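Local coordinates for capsular polysaccharide biosynthesis protein (PDB 1XPJ) that is of unknown function but, named as a capsular polysaccharide biosynthesis protein and related to the HAD-like hydrolases, is probably a hydrolase, at residues A[2-7]-A[41-46]. Numbering follows the deposited sequence. Where two conformers were deposited one is given.
Sequences KKLIVD and FEIVIS
K3 to V6 pair with E42 to I45 as neighbouring parallel strands, their axes 4.7 Å apart and their N-to-C directions 21° apart. Five backbone bonds cross in the alternating pattern of a parallel ladder, from E42 N to K2 O at one end to S46 N to V6 O (2.9 Å) at the other. Side chains alternate between two faces. On one, I5 and V44 lie side by side, I5 CD1 3.7 Å from V44 CB, while K3 CD, in one of two modelled conformers, rests on V44 CG2. On the other, L4 CD1 meets I43 CD1 at 4.0 Å and V6 CG2 touches I43 CG2; L33 of the connecting helix 27-38 covers L4, V6 and I43. At the start of the ladder, one of two modelled conformers of K2 places CD 3.5 Å from the F41 ring centroid, over the face, a CH-pi contact reached with CG between backbone N and carbonyl carbon (chi1 52°). A water joins K2 N to E42 OE2, 2.7 Å from the latter. This is a classic beta-alpha-beta crossover, its sheet continued by strand 82-85 and, beyond 3-6, by a second subunit. The five bonds pair the peptide groups facing each other between an apolar layer (L4, V6, I43, I45) and a mixed one, where K3 and E42 join I5 and V44; D7 follows directly, consistent with the first aspartate of a HAD-type DxDx(T/V) motif.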
loop_
_atom_site.group_PDB
_atom_site.type_symbol
_atom_site.label_atom_id
_atom_site.label_comp_id
_atom_site.label_asym_id
_atom_site.label_seq_id
_atom_site.Cartn_x
_atom_site.Cartn_y
_atom_site.Cartn_z
ATOM N N LYS A 2 -20.972 3.458 5.098
ATOM C CA LYS A 2 -21.208 3.308 3.672
ATOM C C LYS A 2 -20.336 4.293 2.912
ATOM O O LYS A 2 -20.255 5.466 3.265
ATOM C CB LYS A 2 -22.704 3.464 3.310
ATOM C CG LYS A 2 -23.364 4.735 3.837
ATOM C CD LYS A 2 -24.799 4.866 3.347
ATOM C CE LYS A 2 -25.781 4.875 4.511
ATOM N NZ LYS A 2 -26.308 6.243 4.783
ATOM N N LYS A 3 -19.670 3.782 1.884
ATOM C CA LYS A 3 -18.710 4.545 1.093
ATOM C C LYS A 3 -18.998 4.427 -0.408
ATOM O O LYS A 3 -19.368 3.358 -0.903
ATOM C CB LYS A 3 -17.270 4.042 1.343
ATOM C CG LYS A 3 -16.655 4.418 2.687
ATOM C CD LYS A 3 -15.132 4.243 2.644
ATOM C CE LYS A 3 -14.628 3.223 3.654
ATOM N NZ LYS A 3 -13.435 3.704 4.418
ATOM N N LEU A 4 -18.812 5.530 -1.123
ATOM C CA LEU A 4 -18.630 5.471 -2.552
ATOM C C LEU A 4 -17.139 5.509 -2.804
ATOM O O LEU A 4 -16.420 6.373 -2.268
ATOM C CB LEU A 4 -19.311 6.637 -3.266
ATOM C CG LEU A 4 -20.819 6.801 -3.099
ATOM C CD1 LEU A 4 -21.331 7.949 -3.963
ATOM C CD2 LEU A 4 -21.565 5.478 -3.398
ATOM N N ILE A 5 -16.680 4.548 -3.607
ATOM C CA ILE A 5 -15.321 4.531 -4.102
ATOM C C ILE A 5 -15.364 5.022 -5.555
ATOM O O ILE A 5 -15.902 4.346 -6.450
ATOM C CB ILE A 5 -14.707 3.111 -3.954
ATOM C CG1 ILE A 5 -15.022 2.526 -2.570
ATOM C CG2 ILE A 5 -13.190 3.115 -4.232
ATOM C CD1 ILE A 5 -14.492 3.342 -1.390
ATOM N N VAL A 6 -14.792 6.206 -5.772
ATOM C CA VAL A 6 -14.968 6.942 -7.019
ATOM C C VAL A 6 -13.653 7.144 -7.756
ATOM O O VAL A 6 -12.703 7.746 -7.217
ATOM C CB VAL A 6 -15.567 8.345 -6.760
ATOM C CG1 VAL A 6 -15.980 9.007 -8.075
ATOM C CG2 VAL A 6 -16.740 8.262 -5.760
ATOM N N ASP A 7 -13.609 6.653 -8.989
ATOM C CA ASP A 7 -12.481 6.867 -9.883
ATOM C C ASP A 7 -12.415 8.368 -10.229
ATOM O O ASP A 7 -13.394 9.103 -10.027
ATOM C CB ASP A 7 -12.695 6.015 -11.131
ATOM C CG ASP A 7 -11.488 5.969 -12.047
ATOM O OD1 ASP A 7 -10.341 5.904 -11.572
ATOM O OD2 ASP A 7 -11.606 5.969 -13.294
ATOM N N PHE A 41 -23.301 9.075 2.880
ATOM C CA PHE A 41 -22.218 8.324 2.233
ATOM C C PHE A 41 -20.902 9.083 2.314
ATOM O O PHE A 41 -20.855 10.276 2.019
ATOM C CB PHE A 41 -22.495 8.129 0.740
ATOM C CG PHE A 41 -23.494 7.062 0.420
ATOM C CD1 PHE A 41 -23.072 5.789 0.026
ATOM C CD2 PHE A 41 -24.856 7.330 0.461
ATOM C CE1 PHE A 41 -24.005 4.787 -0.292
ATOM C CE2 PHE A 41 -25.791 6.343 0.143
ATOM C CZ PHE A 41 -25.367 5.072 -0.228
ATOM N N GLU A 42 -19.828 8.376 2.656
ATOM C CA GLU A 42 -18.482 8.911 2.605
ATOM C C GLU A 42 -17.952 8.795 1.180
ATOM O O GLU A 42 -18.220 7.791 0.506
ATOM C CB GLU A 42 -17.574 8.131 3.550
ATOM C CG GLU A 42 -17.964 8.216 5.026
ATOM C CD GLU A 42 -17.250 7.165 5.876
ATOM O OE1 GLU A 42 -16.019 6.995 5.702
ATOM O OE2 GLU A 42 -17.911 6.496 6.713
ATOM N N ILE A 43 -17.203 9.801 0.716
ATOM C CA ILE A 43 -16.713 9.799 -0.660
ATOM C C ILE A 43 -15.196 9.549 -0.706
ATOM O O ILE A 43 -14.409 10.350 -0.175
ATOM C CB ILE A 43 -17.033 11.152 -1.363
ATOM C CG1 ILE A 43 -18.497 11.622 -1.149
ATOM C CG2 ILE A 43 -16.553 11.127 -2.830
ATOM C CD1 ILE A 43 -19.586 10.865 -1.864
ATOM N N VAL A 44 -14.787 8.468 -1.366
ATOM C CA VAL A 44 -13.365 8.130 -1.485
ATOM C C VAL A 44 -12.924 8.234 -2.952
ATOM O O VAL A 44 -13.370 7.455 -3.796
ATOM C CB VAL A 44 -13.066 6.697 -0.943
ATOM C CG1 VAL A 44 -11.594 6.314 -1.156
ATOM C CG2 VAL A 44 -13.457 6.559 0.547
ATOM N N ILE A 45 -12.062 9.193 -3.255
ATOM C CA ILE A 45 -11.495 9.295 -4.579
ATOM C C ILE A 45 -10.311 8.314 -4.635
ATOM O O ILE A 45 -9.404 8.381 -3.809
ATOM C CB ILE A 45 -11.035 10.759 -4.881
ATOM C CG1 ILE A 45 -12.071 11.799 -4.433
ATOM C CG2 ILE A 45 -10.614 10.927 -6.352
ATOM C CD1 ILE A 45 -13.400 11.781 -5.150
ATOM N N SER A 46 -10.345 7.396 -5.595
ATOM C CA SER A 46 -9.348 6.343 -5.725
ATOM C C SER A 46 -8.890 6.402 -7.157
ATOM O O SER A 46 -9.720 6.332 -8.052
ATOM C CB SER A 46 -10.020 4.999 -5.469
ATOM O OG SER A 46 -9.111 4.022 -5.009
HETATM O O HOH W 1 -20.550 6.141 6.365
#